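Local coordinates for surface antigen protein 2 (Candida albicans, PDB 4Y7S), which binds heme as a secreted hemophore and helps the fungus use iron from human hemoglobin during hyphal growth, at residues Ser40-Tyr45 against Cys52-Phe57; Ala13-Phe18 against Cys33-Thr38; Pro7-Thr12 against Trp46-Leu51. All coordinates share one frame; numbering follows the deposited sequence.

Contact 1 (Ser40-Tyr45 against Cys52-Phe57). With HEB (heme b/c), chain D.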
loop_
_atom_site.group_PDB
_atom_site.type_symbol
_atom_site.label_atom_id
_atom_site.label_comp_id
_atom_site.label_asym_id
_atom_site.label_seq_id
_atom_site.Cartn_x
_atom_site.Cartn_y
_atom_site.Cartn_z
ATOM N N SER A 40 2.772 -8.119 -8.556
ATOM C CA SER A 40 1.866 -7.821 -7.445
ATOM C C SER A 40 1.410 -6.360 -7.481
ATOM O O SER A 40 0.808 -5.864 -6.523
ATOM C CB SER A 40 2.539 -8.118 -6.105
ATOM O OG SER A 40 2.793 -9.504 -5.963
ATOM N N THR A 41 1.677 -5.680 -8.594
ATOM C CA THR A 41 1.255 -4.291 -8.751
ATOM C C THR A 41 0.164 -4.194 -9.812
ATOM O O THR A 41 -0.016 -5.108 -10.615
ATOM C CB THR A 41 2.402 -3.354 -9.179
ATOM O OG1 THR A 41 2.690 -3.548 -10.567
ATOM C CG2 THR A 41 3.663 -3.589 -8.375
ATOM N N PRO A 42 -0.583 -3.086 -9.801
ATOM C CA PRO A 42 -1.520 -2.779 -10.889
ATOM C C PRO A 42 -0.833 -2.088 -12.076
ATOM O O PRO A 42 -1.518 -1.545 -12.932
ATOM C CB PRO A 42 -2.500 -1.822 -10.224
ATOM C CG PRO A 42 -1.611 -1.057 -9.221
ATOM C CD PRO A 42 -0.620 -2.069 -8.730
ATOM N N CYS A 43 0.501 -2.078 -12.091
ATOM C CA CYS A 43 1.266 -1.309 -13.085
ATOM C C CYS A 43 1.554 -2.096 -14.345
ATOM O O CYS A 43 2.003 -3.247 -14.251
ATOM C CB CYS A 43 2.617 -0.878 -12.518
ATOM S SG CYS A 43 2.607 0.056 -10.980
ATOM N N PRO A 44 1.369 -1.476 -15.521
ATOM C CA PRO A 44 2.083 -2.080 -16.641
ATOM C C PRO A 44 3.557 -2.157 -16.305
ATOM O O PRO A 44 4.076 -1.223 -15.694
ATOM C CB PRO A 44 1.818 -1.112 -17.803
ATOM C CG PRO A 44 0.612 -0.363 -17.415
ATOM C CD PRO A 44 0.677 -0.236 -15.916
ATOM N N TYR A 45 4.227 -3.243 -16.670
ATOM C CA TYR A 45 5.589 -3.466 -16.188
ATOM C C TYR A 45 6.579 -2.399 -16.675
ATOM O O TYR A 45 7.625 -2.187 -16.052
ATOM C CB TYR A 45 6.070 -4.857 -16.612
ATOM C CG TYR A 45 6.657 -4.977 -18.016
ATOM C CD1 TYR A 45 5.847 -4.962 -19.142
ATOM C CD2 TYR A 45 8.020 -5.134 -18.198
ATOM C CE1 TYR A 45 6.384 -5.086 -20.428
ATOM C CE2 TYR A 45 8.573 -5.261 -19.480
ATOM C CZ TYR A 45 7.751 -5.228 -20.585
ATOM O OH TYR A 45 8.286 -5.347 -21.848
ATOM N N CYS A 52 6.925 3.903 -9.391
ATOM C CA CYS A 52 7.434 4.874 -8.420
ATOM C C CYS A 52 6.471 5.139 -7.259
ATOM O O CYS A 52 6.876 5.697 -6.231
ATOM C CB CYS A 52 7.729 6.206 -9.114
ATOM S SG CYS A 52 9.165 6.168 -10.214
ATOM N N VAL A 53 5.206 4.752 -7.407
ATOM C CA VAL A 53 4.224 5.125 -6.410
ATOM C C VAL A 53 3.514 3.949 -5.735
ATOM O O VAL A 53 2.720 4.178 -4.842
ATOM C CB VAL A 53 3.137 6.092 -6.999
ATOM C CG1 VAL A 53 3.808 7.274 -7.663
ATOM C CG2 VAL A 53 2.180 5.392 -7.978
ATOM N N ILE A 54 3.751 2.710 -6.162
ATOM C CA ILE A 54 3.087 1.582 -5.505
ATOM C C ILE A 54 3.984 1.094 -4.360
ATOM O O ILE A 54 5.035 0.510 -4.622
ATOM C CB ILE A 54 2.794 0.413 -6.473
ATOM C CG1 ILE A 54 1.934 0.875 -7.663
ATOM C CG2 ILE A 54 2.106 -0.728 -5.723
ATOM C CD1 ILE A 54 0.557 1.428 -7.261
ATOM N N PRO A 55 3.583 1.334 -3.102
ATOM C CA PRO A 55 4.512 1.068 -2.000
ATOM C C PRO A 55 4.865 -0.392 -1.790
ATOM O O PRO A 55 5.942 -0.646 -1.269
ATOM C CB PRO A 55 3.786 1.636 -0.772
ATOM C CG PRO A 55 2.391 1.806 -1.165
ATOM C CD PRO A 55 2.376 2.044 -2.637
ATOM N N ASN A 56 4.015 -1.335 -2.189
ATOM C CA ASN A 56 4.397 -2.736 -2.076
ATOM C C ASN A 56 5.609 -3.012 -2.974
ATOM O O ASN A 56 6.434 -3.857 -2.668
ATOM C CB ASN A 56 3.252 -3.667 -2.475
ATOM C CG ASN A 56 3.524 -5.107 -2.089
ATOM O OD1 ASN A 56 3.946 -5.383 -0.964
ATOM N ND2 ASN A 56 3.299 -6.033 -3.020
ATOM N N PHE A 57 5.712 -2.282 -4.075
ATOM C CA PHE A 57 6.869 -2.400 -4.959
ATOM C C PHE A 57 8.064 -1.560 -4.467
ATOM O O PHE A 57 9.168 -2.082 -4.284
ATOM C CB PHE A 57 6.493 -1.989 -6.387
ATOM C CG PHE A 57 7.621 -2.136 -7.364
ATOM C CD1 PHE A 57 7.889 -3.375 -7.960
ATOM C CD2 PHE A 57 8.432 -1.064 -7.669
ATOM C CE1 PHE A 57 8.943 -3.522 -8.862
ATOM C CE2 PHE A 57 9.499 -1.209 -8.569
ATOM C CZ PHE A 57 9.748 -2.440 -9.161
HETATM FE FE HEB D . 0.399 4.662 -15.507
HETATM C CHA HEB D . -0.306 4.139 -18.831
HETATM C CHB HEB D . 2.306 7.401 -16.392
HETATM C CHC HEB D . 0.426 5.759 -12.234
HETATM C CHD HEB D . -1.915 2.335 -14.582
HETATM N NA HEB D . 0.891 5.623 -17.299
HETATM C C1A HEB D . 0.533 5.193 -18.551
HETATM C C2A HEB D . 1.167 6.053 -19.520
HETATM C C3A HEB D . 1.888 6.959 -18.850
HETATM C C4A HEB D . 1.727 6.705 -17.432
HETATM C CMA HEB D . 2.758 8.102 -19.427
HETATM C CAA HEB D . 1.009 5.921 -21.059
HETATM C CBA HEB D . 0.061 7.016 -21.545
HETATM C CGA HEB D . -0.031 7.023 -23.054
HETATM O O1A HEB D . -0.260 8.111 -23.642
HETATM O O2A HEB D . 0.117 5.950 -23.675
HETATM N NB HEB D . 1.144 6.262 -14.551
HETATM C C1B HEB D . 1.988 7.236 -15.057
HETATM C C2B HEB D . 2.476 8.041 -13.952
HETATM C C3B HEB D . 1.943 7.552 -12.831
HETATM C C4B HEB D . 1.118 6.452 -13.182
HETATM C CMB HEB D . 3.452 9.226 -14.062
HETATM C CAB HEB D . 2.090 7.991 -11.362
HETATM C CBB HEB D . 2.491 9.208 -11.023
HETATM N NC HEB D . -0.585 4.191 -13.745
HETATM C C1C HEB D . -0.357 4.688 -12.493
HETATM C C2C HEB D . -1.064 3.901 -11.497
HETATM C C3C HEB D . -1.701 2.940 -12.169
HETATM C C4C HEB D . -1.416 3.115 -13.581
HETATM C CMC HEB D . -1.002 4.188 -9.972
HETATM C CAC HEB D . -2.616 1.811 -11.660
HETATM C CBC HEB D . -3.060 1.792 -10.407
HETATM N ND HEB D . -0.935 3.470 -16.539
HETATM C C1D HEB D . -1.733 2.511 -15.933
HETATM C C2D HEB D . -2.324 1.676 -16.947
HETATM C C3D HEB D . -1.832 2.249 -18.271
HETATM C C4D HEB D . -0.972 3.349 -17.921
HETATM C CMD HEB D . -3.272 0.483 -16.725
HETATM C CAD HEB D . -2.131 1.720 -19.685
HETATM C CBD HEB D . -3.368 2.349 -20.305
HETATM C CGD HEB D . -3.741 1.532 -21.520
HETATM O O1D HEB D . -2.975 0.594 -21.901
HETATM O O2D HEB D . -4.822 1.819 -22.107
#
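Thr41 and Ile54 bring the two backbones nearest, with 7.0 Å between their CA atoms, where the irregular segment Ser40-Tyr45 passes the break between helix 48-53 and helix 55-68. Ile54, the N-cap residue of the second helix, has the largest share of the buried area. Its CD1 meets Pro42 CG tip to tip at 3.8 Å. One carbon back, Ile54 CG1 lies 3.5 Å from Cys43 SG, whose disulfide to Cys50 fixes the sulfur in place. The CG2 methyl of Thr41 is anti to the carbonyl carbon and packs on Phe57 CB at 3.8 Å. Thr41 OG1 stands between the backbone N and the carbonyl carbon (chi1 76°), where it accepts from Cys43 N at 3.0 Å, closing an ST turn, and also bonds to Thr38 O. At the outer end Ser40 CB approaches Asn56 ND2, but ND2 bonds to Asp24 OD2 of the third subunit. Pro42 touches both Ile54 and the heme, its CG 3.4 Å from heme CBC, and Pro44, with CG 3.6 Å from heme C2D, extends the apolar surface along the porphyrin. With no hydrogen bond between the segments, the contact rests on apolar packing, while the disulfide ties Ser40-Tyr45 to helix 48-53.

Contact 2 (Ala13-Phe18 against Cys33-Thr38)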
loop_
_atom_site.group_PDB
_atom_site.type_symbol
_atom_site.label_atom_id
_atom_site.label_comp_id
_atom_site.label_asym_id
_atom_site.label_seq_id
_atom_site.Cartn_x
_atom_site.Cartn_y
_atom_site.Cartn_z
ATOM N N ALA A 13 10.096 -2.815 -21.752
ATOM C CA ALA A 13 11.266 -2.689 -20.886
ATOM C C ALA A 13 12.122 -3.955 -20.855
ATOM O O ALA A 13 11.633 -5.035 -21.132
ATOM C CB ALA A 13 10.833 -2.318 -19.480
ATOM N N SER A 14 13.408 -3.803 -20.534
ATOM C CA SER A 14 14.313 -4.942 -20.389
ATOM C C SER A 14 14.101 -5.635 -19.046
ATOM O O SER A 14 14.002 -6.845 -18.975
ATOM C CB SER A 14 15.765 -4.482 -20.508
ATOM O OG SER A 14 15.960 -3.781 -21.722
ATOM N N ILE A 15 14.049 -4.840 -17.985
ATOM C CA ILE A 15 13.782 -5.323 -16.644
ATOM C C ILE A 15 12.384 -4.837 -16.246
ATOM O O ILE A 15 11.431 -5.603 -16.207
ATOM C CB ILE A 15 14.841 -4.815 -15.634
ATOM C CG1 ILE A 15 16.244 -5.280 -16.035
ATOM C CG2 ILE A 15 14.510 -5.271 -14.219
ATOM C CD1 ILE A 15 17.368 -4.607 -15.201
ATOM N N ASN A 16 12.279 -3.547 -15.951
ATOM C CA ASN A 16 10.988 -2.899 -15.768
ATOM C C ASN A 16 11.146 -1.383 -15.945
ATOM O O ASN A 16 12.258 -0.892 -16.106
ATOM C CB ASN A 16 10.377 -3.254 -14.401
ATOM C CG ASN A 16 11.242 -2.818 -13.217
ATOM O OD1 ASN A 16 11.493 -1.633 -13.021
ATOM N ND2 ASN A 16 11.659 -3.780 -12.401
ATOM N N GLY A 17 10.033 -0.652 -15.935
ATOM C CA GLY A 17 10.053 0.770 -16.233
ATOM C C GLY A 17 10.843 1.617 -15.250
ATOM O O GLY A 17 11.332 2.686 -15.610
ATOM N N PHE A 18 10.973 1.142 -14.016
ATOM C CA PHE A 18 11.762 1.835 -12.996
ATOM C C PHE A 18 13.241 1.493 -13.146
ATOM O O PHE A 18 14.081 2.373 -13.285
ATOM C CB PHE A 18 11.251 1.463 -11.610
ATOM C CG PHE A 18 12.088 2.002 -10.452
ATOM C CD1 PHE A 18 12.005 3.330 -10.066
ATOM C CD2 PHE A 18 12.912 1.151 -9.718
ATOM C CE1 PHE A 18 12.760 3.819 -8.980
ATOM C CE2 PHE A 18 13.665 1.624 -8.629
ATOM C CZ PHE A 18 13.577 2.957 -8.257
ATOM N N CYS A 33 18.237 -5.347 -6.355
ATOM C CA CYS A 33 17.079 -4.819 -5.672
ATOM C C CYS A 33 16.008 -4.303 -6.644
ATOM O O CYS A 33 14.820 -4.421 -6.353
ATOM C CB CYS A 33 17.514 -3.718 -4.710
ATOM S SG CYS A 33 18.618 -4.318 -3.445
ATOM N N VAL A 34 16.413 -3.752 -7.790
ATOM C CA VAL A 34 15.454 -3.158 -8.722
ATOM C C VAL A 34 14.831 -4.175 -9.683
ATOM O O VAL A 34 13.947 -3.827 -10.462
ATOM C CB VAL A 34 16.085 -1.996 -9.530
ATOM C CG1 VAL A 34 16.605 -0.909 -8.572
ATOM C CG2 VAL A 34 17.193 -2.468 -10.455
ATOM N N LYS A 35 15.287 -5.423 -9.607
ATOM C CA LYS A 35 14.750 -6.514 -10.420
ATOM C C LYS A 35 13.514 -7.144 -9.769
ATOM O O LYS A 35 13.048 -8.208 -10.178
ATOM C CB LYS A 35 15.829 -7.576 -10.650
ATOM C CG LYS A 35 17.020 -7.077 -11.454
ATOM C CD LYS A 35 18.053 -8.181 -11.652
ATOM C CE LYS A 35 19.181 -7.752 -12.559
ATOM N NZ LYS A 35 20.163 -8.852 -12.767
ATOM N N GLN A 36 13.001 -6.476 -8.741
ATOM C CA GLN A 36 11.779 -6.865 -8.054
ATOM C C GLN A 36 10.641 -7.123 -9.053
ATOM O O GLN A 36 10.440 -6.349 -9.992
ATOM C CB GLN A 36 11.412 -5.758 -7.061
ATOM C CG GLN A 36 10.169 -5.975 -6.239
ATOM C CD GLN A 36 10.402 -7.008 -5.167
ATOM O OE1 GLN A 36 11.532 -7.151 -4.677
ATOM N NE2 GLN A 36 9.331 -7.708 -4.755
ATOM N N SER A 37 9.895 -8.203 -8.855
ATOM C CA SER A 37 8.760 -8.508 -9.722
ATOM C C SER A 37 7.686 -7.430 -9.662
ATOM O O SER A 37 7.388 -6.913 -8.599
ATOM C CB SER A 37 8.144 -9.848 -9.341
ATOM O OG SER A 37 6.952 -10.043 -10.072
ATOM N N THR A 38 7.090 -7.110 -10.804
ATOM C CA THR A 38 6.014 -6.118 -10.857
ATOM C C THR A 38 4.623 -6.753 -10.840
ATOM O O THR A 38 3.606 -6.060 -10.925
ATOM C CB THR A 38 6.142 -5.248 -12.119
ATOM O OG1 THR A 38 6.071 -6.082 -13.277
ATOM C CG2 THR A 38 7.458 -4.531 -12.130
HETATM O O HOH W 1 10.783 -6.633 -12.689
#
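Asn16 reaches across to the backbone of Val34, its ND2 donating to Val34 O at 3.0 Å. The bond lies nearly on the line of the carbonyl (C=O...donor angle 164°) and is tilted 16° out of the Asn16 amide plane. The other end of the amide serves the Asn16 side of the contact: OD1 accepts from Ala19 N and, weakly, from Phe18 N, a cap at the start of helix 19-22. Burial separates the two sides of the contact. On the packed side Asn16, Phe18 and Val34 are all buried: Val34 CG1 touches Phe18 CE2 at 3.9 Å, the two side chains crossing at about a right angle, and Asn16 CB meets Thr38 CG2 at 3.9 Å. On the solvent side Ile15, only partly exposed, rests its CG2 4.0 Å from Lys35 CA, while the extended lysine chain runs on at the exposed surface. A water links Asn16 to the other backbone, accepting from ND2 at 3.0 Å and donating to Gln36 O at 2.7 Å. The buried side faces helices: Phe18 packs on Phe77 and Ala81 of helix 72-87 and on Leu51 of helix 48-53, Val34 shares Phe77, and Thr38 touches Phe57 of helix 55-68.

Contact 3 (Pro7-Thr12 against Trp46-Leu51). With HEB (heme b/c), chain D.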
loop_
_atom_site.group_PDB
_atom_site.type_symbol
_atom_site.label_atom_id
_atom_site.label_comp_id
_atom_site.label_asym_id
_atom_site.label_seq_id
_atom_site.Cartn_x
_atom_site.Cartn_y
_atom_site.Cartn_z
ATOM N N PRO A 7 4.889 13.047 -19.134
ATOM C CA PRO A 7 5.759 12.769 -20.284
ATOM C C PRO A 7 5.619 11.341 -20.772
ATOM O O PRO A 7 5.412 10.439 -19.953
ATOM C CB PRO A 7 7.170 13.035 -19.756
ATOM C CG PRO A 7 7.051 12.999 -18.282
ATOM C CD PRO A 7 5.662 13.430 -17.944
ATOM N N PRO A 8 5.698 11.134 -22.087
ATOM C CA PRO A 8 5.606 9.761 -22.582
ATOM C C PRO A 8 6.755 8.879 -22.088
ATOM O O PRO A 8 7.837 9.353 -21.695
ATOM C CB PRO A 8 5.613 9.931 -24.113
ATOM C CG PRO A 8 6.244 11.258 -24.361
ATOM C CD PRO A 8 5.886 12.113 -23.171
ATOM N N VAL A 9 6.459 7.586 -22.021
ATOM C CA VAL A 9 7.408 6.562 -21.595
ATOM C C VAL A 9 7.414 5.416 -22.640
ATOM O O VAL A 9 6.386 5.163 -23.263
ATOM C CB VAL A 9 7.013 6.046 -20.192
ATOM C CG1 VAL A 9 5.609 5.429 -20.211
ATOM C CG2 VAL A 9 8.009 5.067 -19.671
ATOM N N PRO A 10 8.560 4.731 -22.844
ATOM C CA PRO A 10 8.560 3.563 -23.733
ATOM C C PRO A 10 7.601 2.505 -23.198
ATOM O O PRO A 10 7.614 2.263 -22.000
ATOM C CB PRO A 10 10.010 3.068 -23.680
ATOM C CG PRO A 10 10.802 4.216 -23.203
ATOM C CD PRO A 10 9.905 4.986 -22.292
ATOM N N LYS A 11 6.787 1.882 -24.039
ATOM C CA LYS A 11 5.820 0.897 -23.535
ATOM C C LYS A 11 6.369 -0.540 -23.557
ATOM O O LYS A 11 5.626 -1.504 -23.770
ATOM C CB LYS A 11 4.522 1.004 -24.323
ATOM C CG LYS A 11 3.774 2.289 -24.021
ATOM C CD LYS A 11 2.676 2.540 -25.024
ATOM C CE LYS A 11 1.881 3.774 -24.652
ATOM N NZ LYS A 11 0.754 4.004 -25.597
ATOM N N THR A 12 7.681 -0.652 -23.368
ATOM C CA THR A 12 8.374 -1.928 -23.234
ATOM C C THR A 12 9.558 -1.732 -22.296
ATOM O O THR A 12 9.987 -0.596 -22.058
ATOM C CB THR A 12 8.831 -2.460 -24.643
ATOM O OG1 THR A 12 9.005 -3.884 -24.634
ATOM C CG2 THR A 12 10.094 -1.794 -25.106
ATOM N N TRP A 46 6.210 -1.707 -17.755
ATOM C CA TRP A 46 7.059 -0.668 -18.365
ATOM C C TRP A 46 6.781 0.714 -17.781
ATOM O O TRP A 46 7.431 1.680 -18.141
ATOM C CB TRP A 46 6.835 -0.620 -19.887
ATOM C CG TRP A 46 5.394 -0.647 -20.274
ATOM C CD1 TRP A 46 4.690 -1.726 -20.758
ATOM C CD2 TRP A 46 4.453 0.438 -20.206
ATOM N NE1 TRP A 46 3.380 -1.374 -20.988
ATOM C CE2 TRP A 46 3.210 -0.055 -20.660
ATOM C CE3 TRP A 46 4.542 1.775 -19.809
ATOM C CZ2 TRP A 46 2.065 0.746 -20.725
ATOM C CZ3 TRP A 46 3.402 2.566 -19.872
ATOM C CH2 TRP A 46 2.179 2.046 -20.325
ATOM N N ASP A 47 5.818 0.808 -16.875
ATOM C CA ASP A 47 5.309 2.091 -16.420
ATOM C C ASP A 47 6.091 2.662 -15.223
ATOM O O ASP A 47 5.804 2.368 -14.071
ATOM C CB ASP A 47 3.841 1.910 -16.077
ATOM C CG ASP A 47 3.143 3.197 -15.739
ATOM O OD1 ASP A 47 3.777 4.260 -15.519
ATOM O OD2 ASP A 47 1.911 3.116 -15.698
ATOM N N THR A 48 7.076 3.496 -15.528
ATOM C CA THR A 48 7.952 4.090 -14.543
ATOM C C THR A 48 7.178 4.785 -13.427
ATOM O O THR A 48 7.367 4.494 -12.260
ATOM C CB THR A 48 8.892 5.095 -15.224
ATOM O OG1 THR A 48 9.551 4.448 -16.319
ATOM C CG2 THR A 48 9.925 5.637 -14.247
ATOM N N GLY A 49 6.319 5.718 -13.802
ATOM C CA GLY A 49 5.539 6.473 -12.835
ATOM C C GLY A 49 4.741 5.598 -11.894
ATOM O O GLY A 49 4.747 5.818 -10.687
ATOM N N CYS A 50 4.058 4.591 -12.433
ATOM C CA CYS A 50 3.305 3.686 -11.575
ATOM C C CYS A 50 4.234 2.934 -10.595
ATOM O O CYS A 50 3.947 2.840 -9.406
ATOM C CB CYS A 50 2.514 2.696 -12.424
ATOM S SG CYS A 50 1.422 1.625 -11.484
ATOM N N LEU A 51 5.376 2.465 -11.073
ATOM C CA LEU A 51 6.294 1.702 -10.226
ATOM C C LEU A 51 7.029 2.590 -9.211
ATOM O O LEU A 51 7.679 2.088 -8.287
ATOM C CB LEU A 51 7.296 0.948 -11.098
ATOM C CG LEU A 51 6.663 -0.134 -11.960
ATOM C CD1 LEU A 51 7.666 -0.714 -12.935
ATOM C CD2 LEU A 51 6.056 -1.218 -11.118
HETATM FE FE HEB D . 0.399 4.662 -15.507
HETATM C CHA HEB D . -0.306 4.139 -18.831
HETATM C CHB HEB D . 2.306 7.401 -16.392
HETATM C CHC HEB D . 0.426 5.759 -12.234
HETATM C CHD HEB D . -1.915 2.335 -14.582
HETATM N NA HEB D . 0.891 5.623 -17.299
HETATM C C1A HEB D . 0.533 5.193 -18.551
HETATM C C2A HEB D . 1.167 6.053 -19.520
HETATM C C3A HEB D . 1.888 6.959 -18.850
HETATM C C4A HEB D . 1.727 6.705 -17.432
HETATM C CMA HEB D . 2.758 8.102 -19.427
HETATM C CAA HEB D . 1.009 5.921 -21.059
HETATM C CBA HEB D . 0.061 7.016 -21.545
HETATM C CGA HEB D . -0.031 7.023 -23.054
HETATM O O1A HEB D . -0.260 8.111 -23.642
HETATM O O2A HEB D . 0.117 5.950 -23.675
HETATM N NB HEB D . 1.144 6.262 -14.551
HETATM C C1B HEB D . 1.988 7.236 -15.057
HETATM C C2B HEB D . 2.476 8.041 -13.952
HETATM C C3B HEB D . 1.943 7.552 -12.831
HETATM C C4B HEB D . 1.118 6.452 -13.182
HETATM C CMB HEB D . 3.452 9.226 -14.062
HETATM C CAB HEB D . 2.090 7.991 -11.362
HETATM C CBB HEB D . 2.491 9.208 -11.023
HETATM N NC HEB D . -0.585 4.191 -13.745
HETATM C C1C HEB D . -0.357 4.688 -12.493
HETATM C C2C HEB D . -1.064 3.901 -11.497
HETATM C C3C HEB D . -1.701 2.940 -12.169
HETATM C C4C HEB D . -1.416 3.115 -13.581
HETATM C CMC HEB D . -1.002 4.188 -9.972
HETATM C CAC HEB D . -2.616 1.811 -11.660
HETATM C CBC HEB D . -3.060 1.792 -10.407
HETATM N ND HEB D . -0.935 3.470 -16.539
HETATM C C1D HEB D . -1.733 2.511 -15.933
HETATM C C2D HEB D . -2.324 1.676 -16.947
HETATM C C3D HEB D . -1.832 2.249 -18.271
HETATM C C4D HEB D . -0.972 3.349 -17.921
HETATM C CMD HEB D . -3.272 0.483 -16.725
HETATM C CAD HEB D . -2.131 1.720 -19.685
HETATM C CBD HEB D . -3.368 2.349 -20.305
HETATM C CGD HEB D . -3.741 1.532 -21.520
HETATM O O1D HEB D . -2.975 0.594 -21.901
HETATM O O2D HEB D . -4.822 1.819 -22.107
HETATM O O HOH W 2 9.564 1.829 -19.749
#
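The heme pocket of the CFEM domain takes one wall from this contact, where Val9 and Lys11 pack on Trp46 beside the axial ligand Asp47. Lys11 and the Trp46 side chain lie side by side, pointing the same way. Lys11 CG sits 3.9 Å from the centroid of the six-membered ring and only 7° off its normal, a CH-pi contact over the face. The Lys11 backbone follows the indole too: its carbonyl O lies over a face, 3.2 Å from Trp46 CD1. Beyond CG the lysine is extended, and NZ ends 2.8 Å from heme O2A in a weak hydrogen bond to a propionate. Val9 crosses the indole at about a right angle, its CG1 3.6 Å from Trp46 CZ3, while its other methyl, CG2, meets Thr48 OG1. The far end of the indole meets the porphyrin, with Trp46 CH2 3.6 Å from heme CHA.

Asp47 has CG anti to its backbone N (chi1 -173°), and its two oxygens divide the work. OD2 binds the heme iron at 2.2 Å. OD1 accepts from Cys50 N at 3.1 Å, a nearly straight bond (172°) that meets it from above the carboxylate plane and caps helix 48-53. This bond probably helps to hold the carboxylate in place for the iron. A water lies 2.7 Å from Trp46 O and also within bonding reach of Pro10 O, and can bridge the two backbones, though it has more acceptors around it than protons.

Cys50, in the first turn of helix 48-53, packs its sulfur on the porphyrin and is disulfide-bonded to Cys43 of the preceding loop. Val9, Pro10 and Thr48 all touch Arg21 of helix 19-22, and Thr48 OG1 bonds to Gly17 O in the loop leading to that helix.

From the N terminus, Pro7-Thr12 passes the heme and runs directly into Ala13-Phe18. Contact 2 closes first, when Cys33-Thr38 returns to Ala13-Phe18 after helix 19-22. Contact 3 closes a longer loop, from Pro7-Thr12 to Trp46-Leu51, which encloses both segments of contact 2. Contact 1 opens within that loop at Ser40-Tyr45 and closes beyond it at Cys52-Phe57, so contacts 1 and 3 cross, sharing helix 48-53 and the heme. Tyr45 O is probably hydrogen-bonded to Gly17 N (2.9 Å), joining contacts 1 and 2. Leu51 packs against Thr38 and Phe57, bringing all three contacts together around helix 48-53.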